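Abietadiene synthase, chloroplastic (Abies grandis, PDB 3S9V) belongs to the terpene synthase family and works as a mainly helical chloroplast enzyme, with the multidomain alpha-helical architecture known from plant terpene synthases. Local coordinates at residues L100-I105 / A143-P148; T134-M139 / Y171-L176; G150-F155 / K177-K182. One frame throughout, in Å; residues are numbered along the deposited sequence.

Interaction 1: L100-I105 / A143-P148; sequences LAYDRI and ADSHRP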
loop_
_atom_site.group_PDB
_atom_site.type_symbol
_atom_site.label_atom_id
_atom_site.label_comp_id
_atom_site.label_asym_id
_atom_site.label_seq_id
_atom_site.Cartn_x
_atom_site.Cartn_y
_atom_site.Cartn_z
ATOM N N LEU A 100 27.294 9.158 1.067
ATOM C CA LEU A 100 26.866 9.380 2.441
ATOM C C LEU A 100 28.178 9.411 3.213
ATOM O O LEU A 100 28.934 8.438 3.209
ATOM C CB LEU A 100 25.976 8.244 2.952
ATOM C CG LEU A 100 25.424 8.497 4.367
ATOM C CD1 LEU A 100 24.446 9.686 4.360
ATOM C CD2 LEU A 100 24.731 7.247 4.878
ATOM N N ALA A 101 28.468 10.534 3.851
ATOM C CA ALA A 101 29.712 10.668 4.588
ATOM C C ALA A 101 29.956 9.504 5.547
ATOM O O ALA A 101 31.001 8.847 5.475
ATOM C CB ALA A 101 29.733 12.004 5.348
ATOM N N TYR A 102 28.999 9.239 6.435
ATOM C CA TYR A 102 29.156 8.146 7.402
ATOM C C TYR A 102 29.552 6.835 6.729
ATOM O O TYR A 102 30.482 6.163 7.158
ATOM C CB TYR A 102 27.864 7.938 8.188
ATOM C CG TYR A 102 27.528 9.071 9.127
ATOM C CD1 TYR A 102 26.304 9.724 9.040
ATOM C CD2 TYR A 102 28.431 9.481 10.108
ATOM C CE1 TYR A 102 25.976 10.762 9.907
ATOM C CE2 TYR A 102 28.115 10.520 10.985
ATOM C CZ TYR A 102 26.882 11.156 10.875
ATOM O OH TYR A 102 26.545 12.183 11.726
ATOM N N ASP A 103 28.827 6.484 5.674
ATOM C CA ASP A 103 29.069 5.271 4.899
ATOM C C ASP A 103 30.531 5.204 4.432
ATOM O O ASP A 103 31.221 4.215 4.674
ATOM C CB ASP A 103 28.108 5.260 3.696
ATOM C CG ASP A 103 28.267 4.033 2.788
ATOM O OD1 ASP A 103 27.974 2.898 3.227
ATOM O OD2 ASP A 103 28.667 4.214 1.615
ATOM N N ARG A 104 31.004 6.260 3.775
ATOM C CA ARG A 104 32.373 6.288 3.267
ATOM C C ARG A 104 33.462 6.179 4.332
ATOM O O ARG A 104 34.399 5.401 4.167
ATOM C CB ARG A 104 32.604 7.547 2.424
ATOM C CG ARG A 104 31.714 7.643 1.186
ATOM C CD ARG A 104 31.844 6.401 0.302
ATOM N NE ARG A 104 30.959 6.481 -0.854
ATOM C CZ ARG A 104 31.125 7.328 -1.867
ATOM N NH1 ARG A 104 32.153 8.170 -1.876
ATOM N NH2 ARG A 104 30.256 7.348 -2.867
ATOM N N ILE A 105 33.361 6.943 5.417
ATOM C CA ILE A 105 34.391 6.856 6.453
ATOM C C ILE A 105 34.344 5.525 7.190
ATOM O O ILE A 105 35.369 5.049 7.673
ATOM C CB ILE A 105 34.285 7.994 7.500
ATOM C CG1 ILE A 105 32.911 7.980 8.165
ATOM C CG2 ILE A 105 34.553 9.327 6.839
ATOM C CD1 ILE A 105 32.783 8.972 9.294
ATOM N N ALA A 143 25.853 16.692 9.512
ATOM C CA ALA A 143 25.110 16.427 10.744
ATOM C C ALA A 143 23.634 16.106 10.513
ATOM O O ALA A 143 23.054 15.294 11.235
ATOM C CB ALA A 143 25.241 17.618 11.692
ATOM N N ASP A 144 23.031 16.746 9.513
ATOM C CA ASP A 144 21.623 16.525 9.192
ATOM C C ASP A 144 21.371 15.221 8.444
ATOM O O ASP A 144 20.216 14.851 8.214
ATOM C CB ASP A 144 21.075 17.694 8.368
ATOM C CG ASP A 144 20.726 18.897 9.221
ATOM O OD1 ASP A 144 21.539 19.269 10.093
ATOM O OD2 ASP A 144 19.640 19.477 9.013
ATOM N N SER A 145 22.442 14.533 8.053
ATOM C CA SER A 145 22.301 13.264 7.347
ATOM C C SER A 145 21.976 12.185 8.382
ATOM O O SER A 145 22.222 12.369 9.577
ATOM C CB SER A 145 23.594 12.905 6.608
ATOM O OG SER A 145 24.630 12.554 7.511
ATOM N N HIS A 146 21.428 11.067 7.921
ATOM C CA HIS A 146 21.060 9.974 8.813
ATOM C C HIS A 146 22.218 9.035 9.142
ATOM O O HIS A 146 22.971 8.619 8.261
ATOM C CB HIS A 146 19.904 9.187 8.201
ATOM C CG HIS A 146 18.726 10.039 7.852
ATOM N ND1 HIS A 146 18.098 10.851 8.773
ATOM C CD2 HIS A 146 18.073 10.224 6.681
ATOM C CE1 HIS A 146 17.111 11.501 8.185
ATOM N NE2 HIS A 146 17.074 11.138 6.914
ATOM N N ARG A 147 22.351 8.716 10.425
ATOM C CA ARG A 147 23.404 7.826 10.909
ATOM C C ARG A 147 23.085 6.380 10.546
ATOM O O ARG A 147 21.983 5.907 10.809
ATOM C CB ARG A 147 23.527 7.942 12.433
ATOM C CG ARG A 147 24.748 8.702 12.936
ATOM C CD ARG A 147 24.763 8.753 14.463
ATOM N NE ARG A 147 26.037 9.239 14.993
ATOM C CZ ARG A 147 26.509 10.472 14.824
ATOM N NH1 ARG A 147 25.811 11.366 14.135
ATOM N NH2 ARG A 147 27.685 10.810 15.341
ATOM N N PRO A 148 24.047 5.656 9.945
ATOM C CA PRO A 148 23.848 4.253 9.555
ATOM C C PRO A 148 23.596 3.404 10.794
ATOM O O PRO A 148 24.034 3.762 11.882
ATOM C CB PRO A 148 25.170 3.884 8.879
ATOM C CG PRO A 148 25.665 5.188 8.357
ATOM C CD PRO A 148 25.367 6.132 9.503
#
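Tyr102 and Arg147 meet in the helical N-terminal half of this terpene synthase, probably the gamma domain of the plant alpha-beta-gamma fold, where the loop 143-148 lies across the first turn of helix 101-117. Leu100 holds the N-cap position of that helix. Two residues on, Tyr102 has CG anti to its carbonyl carbon (chi1 -68°), and its ring runs out toward the loop. Arg147 crosses the ring obliquely. Its CG sits over one face, displaced toward the rim, 4.1 Å from the ring centroid of Tyr102, in a CH-pi contact. The arginine chain is extended from CG to NE and then turns at the guanidinium, so that its plane stands 58° from that of the tyrosine ring and Tyr102 CE2 lies over one guanidinium face. NH1 of Arg147 comes within 2.6 Å of Tyr102 OH, but the angle is too poor for a hydrogen bond; the two groups are crowded together, and the nearby positive charge could make the phenol slightly more acidic. Pro148 comes in lower down, at about a right angle to the tyrosine, with its CD 3.4 Å from Tyr102 CB, a tight apolar fit at the root of the side chain. Beside it, Leu100 has CG anti to the backbone N and meets the proline tip to tip, Leu100 CD2 lying 4.1 Å from Pro148 CG. The side chains of Leu100 and Pro148 both also touch Leu448, which brings strand 447-448 against this spot, and Asp103 OD1 accepts a hydrogen bond from Val452 N. Ser145 OG is hydrogen-bonded to the carbonyl oxygen of Glu142 and also lies 3.3 Å from Tyr102 CE1.

Interaction 2: T134-M139 / Y171-L176; sequences TQAGKM and YDLPFL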
loop_
_atom_site.group_PDB
_atom_site.type_symbol
_atom_site.label_atom_id
_atom_site.label_comp_id
_atom_site.label_asym_id
_atom_site.label_seq_id
_atom_site.Cartn_x
_atom_site.Cartn_y
_atom_site.Cartn_z
ATOM N N THR A 134 40.561 13.894 5.201
ATOM C CA THR A 134 39.865 15.032 4.620
ATOM C C THR A 134 38.387 15.001 4.984
ATOM O O THR A 134 37.797 16.022 5.333
ATOM C CB THR A 134 39.989 15.055 3.092
ATOM O OG1 THR A 134 41.373 14.997 2.723
ATOM C CG2 THR A 134 39.376 16.334 2.539
ATOM N N GLN A 135 37.791 13.820 4.909
ATOM C CA GLN A 135 36.380 13.663 5.228
ATOM C C GLN A 135 36.108 13.803 6.729
ATOM O O GLN A 135 35.055 14.300 7.129
ATOM C CB GLN A 135 35.883 12.301 4.740
ATOM C CG GLN A 135 34.401 12.090 4.969
ATOM C CD GLN A 135 33.567 13.119 4.242
ATOM O OE1 GLN A 135 33.547 13.157 3.009
ATOM N NE2 GLN A 135 32.880 13.971 5.001
ATOM N N ALA A 136 37.050 13.367 7.562
ATOM C CA ALA A 136 36.859 13.453 9.007
ATOM C C ALA A 136 36.708 14.899 9.472
ATOM O O ALA A 136 35.985 15.176 10.427
ATOM C CB ALA A 136 38.024 12.777 9.739
ATOM N N GLY A 137 37.381 15.818 8.784
ATOM C CA GLY A 137 37.310 17.223 9.148
ATOM C C GLY A 137 36.104 17.986 8.624
ATOM O O GLY A 137 35.974 19.181 8.884
ATOM N N LYS A 138 35.220 17.313 7.892
ATOM C CA LYS A 138 34.028 17.961 7.338
ATOM C C LYS A 138 32.730 17.344 7.860
ATOM O O LYS A 138 31.643 17.642 7.359
ATOM C CB LYS A 138 34.035 17.866 5.809
ATOM C CG LYS A 138 35.227 18.528 5.138
ATOM C CD LYS A 138 35.080 18.549 3.618
ATOM C CE LYS A 138 35.013 17.145 3.031
ATOM N NZ LYS A 138 35.036 17.162 1.539
ATOM N N MET A 139 32.849 16.489 8.871
ATOM C CA MET A 139 31.693 15.809 9.443
ATOM C C MET A 139 30.656 16.729 10.079
ATOM O O MET A 139 29.528 16.312 10.345
ATOM C CB MET A 139 32.157 14.764 10.462
ATOM C CG MET A 139 32.916 13.600 9.836
ATOM S SD MET A 139 32.055 12.897 8.392
ATOM C CE MET A 139 30.693 12.091 9.173
ATOM N N TYR A 171 42.798 11.630 15.282
ATOM C CA TYR A 171 42.136 11.241 16.523
ATOM C C TYR A 171 41.716 12.411 17.398
ATOM O O TYR A 171 40.705 12.334 18.097
ATOM C CB TYR A 171 43.040 10.319 17.344
ATOM C CG TYR A 171 43.430 9.052 16.624
ATOM C CD1 TYR A 171 42.466 8.128 16.224
ATOM C CD2 TYR A 171 44.761 8.786 16.320
ATOM C CE1 TYR A 171 42.819 6.976 15.538
ATOM C CE2 TYR A 171 45.125 7.635 15.636
ATOM C CZ TYR A 171 44.151 6.735 15.245
ATOM O OH TYR A 171 44.512 5.610 14.537
ATOM N N ASP A 172 42.485 13.494 17.367
ATOM C CA ASP A 172 42.169 14.652 18.195
ATOM C C ASP A 172 41.023 15.513 17.699
ATOM O O ASP A 172 40.601 16.436 18.393
ATOM C CB ASP A 172 43.410 15.517 18.390
ATOM C CG ASP A 172 44.487 14.802 19.171
ATOM O OD1 ASP A 172 44.147 14.228 20.228
ATOM O OD2 ASP A 172 45.662 14.813 18.740
ATOM N N LEU A 173 40.523 15.235 16.500
ATOM C CA LEU A 173 39.401 16.008 15.988
ATOM C C LEU A 173 38.234 15.806 16.944
ATOM O O LEU A 173 37.956 14.682 17.363
ATOM C CB LEU A 173 38.993 15.534 14.593
ATOM C CG LEU A 173 39.810 16.036 13.407
ATOM C CD1 LEU A 173 39.218 15.481 12.121
ATOM C CD2 LEU A 173 39.797 17.557 13.388
ATOM N N PRO A 174 37.537 16.893 17.307
ATOM C CA PRO A 174 36.402 16.762 18.225
ATOM C C PRO A 174 35.489 15.603 17.840
ATOM O O PRO A 174 35.222 14.725 18.658
ATOM C CB PRO A 174 35.722 18.121 18.115
ATOM C CG PRO A 174 36.885 19.033 17.961
ATOM C CD PRO A 174 37.743 18.303 16.934
ATOM N N PHE A 175 35.033 15.588 16.590
ATOM C CA PHE A 175 34.147 14.527 16.120
ATOM C C PHE A 175 34.624 13.114 16.470
ATOM O O PHE A 175 33.868 12.318 17.022
ATOM C CB PHE A 175 33.959 14.609 14.605
ATOM C CG PHE A 175 33.124 13.486 14.044
ATOM C CD1 PHE A 175 31.749 13.441 14.269
ATOM C CD2 PHE A 175 33.718 12.451 13.325
ATOM C CE1 PHE A 175 30.980 12.382 13.788
ATOM C CE2 PHE A 175 32.957 11.387 12.841
ATOM C CZ PHE A 175 31.585 11.354 13.074
ATOM N N LEU A 176 35.873 12.807 16.143
ATOM C CA LEU A 176 36.415 11.483 16.402
ATOM C C LEU A 176 36.695 11.215 17.869
ATOM O O LEU A 176 36.451 10.109 18.362
ATOM C CB LEU A 176 37.679 11.272 15.574
ATOM C CG LEU A 176 37.372 11.315 14.075
ATOM C CD1 LEU A 176 38.647 11.188 13.258
ATOM C CD2 LEU A 176 36.396 10.194 13.739
#
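A Met-aromatic contact between two helix ends gives this apolar corner of the helical N-terminal half its character: helix 122-136 has just finished, helix 174-187 is just starting, and Leu173 occupies the N-cap position of the second. Met139, three residues beyond the first helix, crosses Phe175 obliquely. Its CB stands over the middle of the ring, 3.9 Å from the centroid of Phe175 and only 9° off the ring normal, so the main touch is a CH-pi one. The chain then bends at both chi2 and chi3, which keeps it close to the ring: Met139 CG is 3.7 Å from Phe175 CE2, and CE curls round toward CZ. The sulfur takes an oblique position, with Met139 SD 5.2 Å from the Phe175 centroid, and also receives a weak hydrogen bond from NE2 of Gln135 in the last turn of helix 122-136. Phe175 reaches this place because its CG is anti to the backbone N (chi1 176°), in the first turn of its helix. Alongside, Ala136 offers its methyl to two leucine tips. Ala136 CB lies 3.8 Å from Leu173 CD1 and 3.9 Å from Leu176 CD1, and both leucines have CG anti to the carbonyl carbon. Leu173 CD1 also lies 3.7 Å from the Ala136 carbonyl oxygen, so it rests on the backbone where the first helix ends. The contact is buried on the Met139 and Leu176 side and opens to solvent at Gly137. Met139 touches Tyr102 and Ile105 of helix 101-117, and Leu176 packs on Phe155 and Leu159 of helix 151-164, so the junction lies among four helices of this helical domain.

Interaction 3: G150-F155 / K177-K182; sequences GFEIVF and KQIIEK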
loop_
_atom_site.group_PDB
_atom_site.type_symbol
_atom_site.label_atom_id
_atom_site.label_comp_id
_atom_site.label_asym_id
_atom_site.label_seq_id
_atom_site.Cartn_x
_atom_site.Cartn_y
_atom_site.Cartn_z
ATOM N N GLY A 150 23.847 1.242 13.792
ATOM C CA GLY A 150 24.950 0.823 14.637
ATOM C C GLY A 150 26.236 1.601 14.461
ATOM O O GLY A 150 27.279 1.182 14.981
ATOM N N PHE A 151 26.177 2.733 13.753
ATOM C CA PHE A 151 27.375 3.536 13.513
ATOM C C PHE A 151 28.164 3.865 14.769
ATOM O O PHE A 151 29.367 3.618 14.836
ATOM C CB PHE A 151 27.038 4.855 12.821
ATOM C CG PHE A 151 28.261 5.640 12.403
ATOM C CD1 PHE A 151 28.936 5.326 11.227
ATOM C CD2 PHE A 151 28.747 6.670 13.198
ATOM C CE1 PHE A 151 30.079 6.027 10.844
ATOM C CE2 PHE A 151 29.892 7.378 12.828
ATOM C CZ PHE A 151 30.558 7.054 11.644
ATOM N N GLU A 152 27.478 4.434 15.755
ATOM C CA GLU A 152 28.103 4.835 17.007
ATOM C C GLU A 152 28.662 3.682 17.840
ATOM O O GLU A 152 29.366 3.891 18.823
ATOM C CB GLU A 152 27.113 5.678 17.818
ATOM C CG GLU A 152 26.796 7.014 17.123
ATOM C CD GLU A 152 25.873 7.925 17.923
ATOM O OE1 GLU A 152 24.696 7.555 18.141
ATOM O OE2 GLU A 152 26.330 9.019 18.330
ATOM N N ILE A 153 28.362 2.458 17.440
ATOM C CA ILE A 153 28.885 1.309 18.158
ATOM C C ILE A 153 30.093 0.774 17.402
ATOM O O ILE A 153 31.164 0.565 17.959
ATOM C CB ILE A 153 27.830 0.195 18.257
ATOM C CG1 ILE A 153 26.858 0.507 19.397
ATOM C CG2 ILE A 153 28.508 -1.154 18.458
ATOM C CD1 ILE A 153 25.753 -0.533 19.560
ATOM N N VAL A 154 29.896 0.588 16.109
ATOM C CA VAL A 154 30.904 0.044 15.222
ATOM C C VAL A 154 32.049 0.972 14.781
ATOM O O VAL A 154 33.196 0.537 14.662
ATOM C CB VAL A 154 30.187 -0.550 13.985
ATOM C CG1 VAL A 154 31.145 -0.716 12.850
ATOM C CG2 VAL A 154 29.541 -1.901 14.369
ATOM N N PHE A 155 31.760 2.246 14.548
ATOM C CA PHE A 155 32.809 3.152 14.101
ATOM C C PHE A 155 33.891 3.451 15.154
ATOM O O PHE A 155 35.084 3.419 14.849
ATOM C CB PHE A 155 32.190 4.460 13.589
ATOM C CG PHE A 155 33.186 5.405 12.972
ATOM C CD1 PHE A 155 33.843 5.073 11.794
ATOM C CD2 PHE A 155 33.454 6.632 13.562
ATOM C CE1 PHE A 155 34.754 5.950 11.209
ATOM C CE2 PHE A 155 34.364 7.519 12.985
ATOM C CZ PHE A 155 35.014 7.176 11.805
ATOM N N LYS A 177 37.196 12.223 18.575
ATOM C CA LYS A 177 37.490 12.049 19.991
ATOM C C LYS A 177 36.202 11.884 20.790
ATOM O O LYS A 177 36.126 11.061 21.696
ATOM C CB LYS A 177 38.276 13.245 20.539
ATOM C CG LYS A 177 38.673 13.058 21.995
ATOM C CD LYS A 177 39.160 14.342 22.650
ATOM C CE LYS A 177 39.383 14.120 24.144
ATOM N NZ LYS A 177 39.722 15.375 24.865
ATOM N N GLN A 178 35.187 12.663 20.444
ATOM C CA GLN A 178 33.910 12.607 21.147
ATOM C C GLN A 178 33.020 11.414 20.810
ATOM O O GLN A 178 32.199 11.007 21.633
ATOM C CB GLN A 178 33.133 13.902 20.913
ATOM C CG GLN A 178 33.634 15.080 21.734
ATOM C CD GLN A 178 33.256 16.410 21.118
ATOM O OE1 GLN A 178 32.149 16.573 20.604
ATOM N NE2 GLN A 178 34.174 17.372 21.170
ATOM N N ILE A 179 33.160 10.842 19.621
ATOM C CA ILE A 179 32.311 9.705 19.303
ATOM C C ILE A 179 32.796 8.476 20.073
ATOM O O ILE A 179 32.009 7.588 20.406
ATOM C CB ILE A 179 32.280 9.415 17.788
ATOM C CG1 ILE A 179 31.044 8.585 17.456
ATOM C CG2 ILE A 179 33.532 8.676 17.361
ATOM C CD1 ILE A 179 30.816 8.410 15.978
ATOM N N ILE A 180 34.092 8.433 20.368
ATOM C CA ILE A 180 34.658 7.320 21.125
ATOM C C ILE A 180 34.158 7.406 22.564
ATOM O O ILE A 180 33.764 6.402 23.161
ATOM C CB ILE A 180 36.202 7.364 21.124
ATOM C CG1 ILE A 180 36.729 7.019 19.730
ATOM C CG2 ILE A 180 36.756 6.394 22.158
ATOM C CD1 ILE A 180 38.219 7.219 19.574
ATOM N N GLU A 181 34.165 8.614 23.114
ATOM C CA GLU A 181 33.703 8.832 24.478
ATOM C C GLU A 181 32.223 8.475 24.614
ATOM O O GLU A 181 31.805 7.879 25.613
ATOM C CB GLU A 181 33.919 10.294 24.879
ATOM C CG GLU A 181 33.404 10.642 26.267
ATOM C CD GLU A 181 33.494 12.128 26.570
ATOM O OE1 GLU A 181 33.060 12.541 27.670
ATOM O OE2 GLU A 181 33.999 12.882 25.708
ATOM N N LYS A 182 31.436 8.840 23.604
ATOM C CA LYS A 182 30.005 8.569 23.619
ATOM C C LYS A 182 29.722 7.076 23.527
ATOM O O LYS A 182 28.791 6.580 24.157
ATOM C CB LYS A 182 29.307 9.297 22.468
ATOM C CG LYS A 182 27.795 9.179 22.516
ATOM C CD LYS A 182 27.123 9.891 21.349
ATOM C CE LYS A 182 25.606 9.702 21.394
ATOM N NZ LYS A 182 24.912 10.362 20.252
#
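The rings of Phe151 and Phe155 overlap from successive turns of helix 151-164: Phe155 CB lies over one face of Phe151, while Phe151 CZ sits 3.3 Å above one face of Phe155, toward the rim. Both phenylalanines have CG anti to the backbone N, with chi1 near -173°, which sends the two rings off the same side of the helix. The Tyr102 ring also meets that of Phe151, at about 60° between planes. The Ile179 side chain crosses both phenylalanines at about a right angle, its CD1 approaching the rings obliquely. With CG1 anti to its backbone N and the rest of the chain extended, it carries CD1 to 3.4 Å from Phe151 CE2 and 4.0 Å from Phe155 CD2, so one methyl group serves both rings. The arrangement is the packing of consecutive helices in the all-helical N-terminal half of the enzyme: the segments 151-155 and 177-182 pass with their axes 9.2 Å apart and run at 105° to each other, a steep crossing with Glu152 and Ile179 closest in the backbone. Gly150 holds the N-cap position of the first helix, and its carbonyl oxygen accepts from the amides of both Ile153 and Val154. Toward solvent the contact turns ionic. Lys182, fully extended from CB to NZ, crosses Glu152 obliquely and gives it a salt-bridging hydrogen bond, NZ to OE2 of Glu152 at 2.7 Å, along the syn lone pair. The hydrocarbon end of the lysine follows close, with CE 3.2 Å from Glu152 OE2. That same oxygen has a second, long and weak ionic partner in Arg147 NE, and the two positive charges would be expected to keep the carboxylate ionised. The next residue, Arg183, hydrogen-bonds through NE to the carbonyl oxygen of Ile153.

The three contacts lie 12 to 13 Å apart, centre to centre, and share one helical neighbourhood. Interactions 2 and 3 both use helix 174-187, its start in the one and its middle in the other; interaction 1 instead packs a loop on helix 101-117. Interactions 1 and 3 are mostly buried but carry a charged residue at the margin: an arginine crossing a tyrosine in interaction 1, a salt bridge in interaction 3. Interaction 2, partly buried, lacks any polar bond between its segments and rests on apolar, CH-pi and sulfur-aromatic packing. Tyr102 against Met139 CE connects 1 with 2, Ile105 against Phe151 connects 1 with 3, and Phe155 against Leu176 joins 2 to 3.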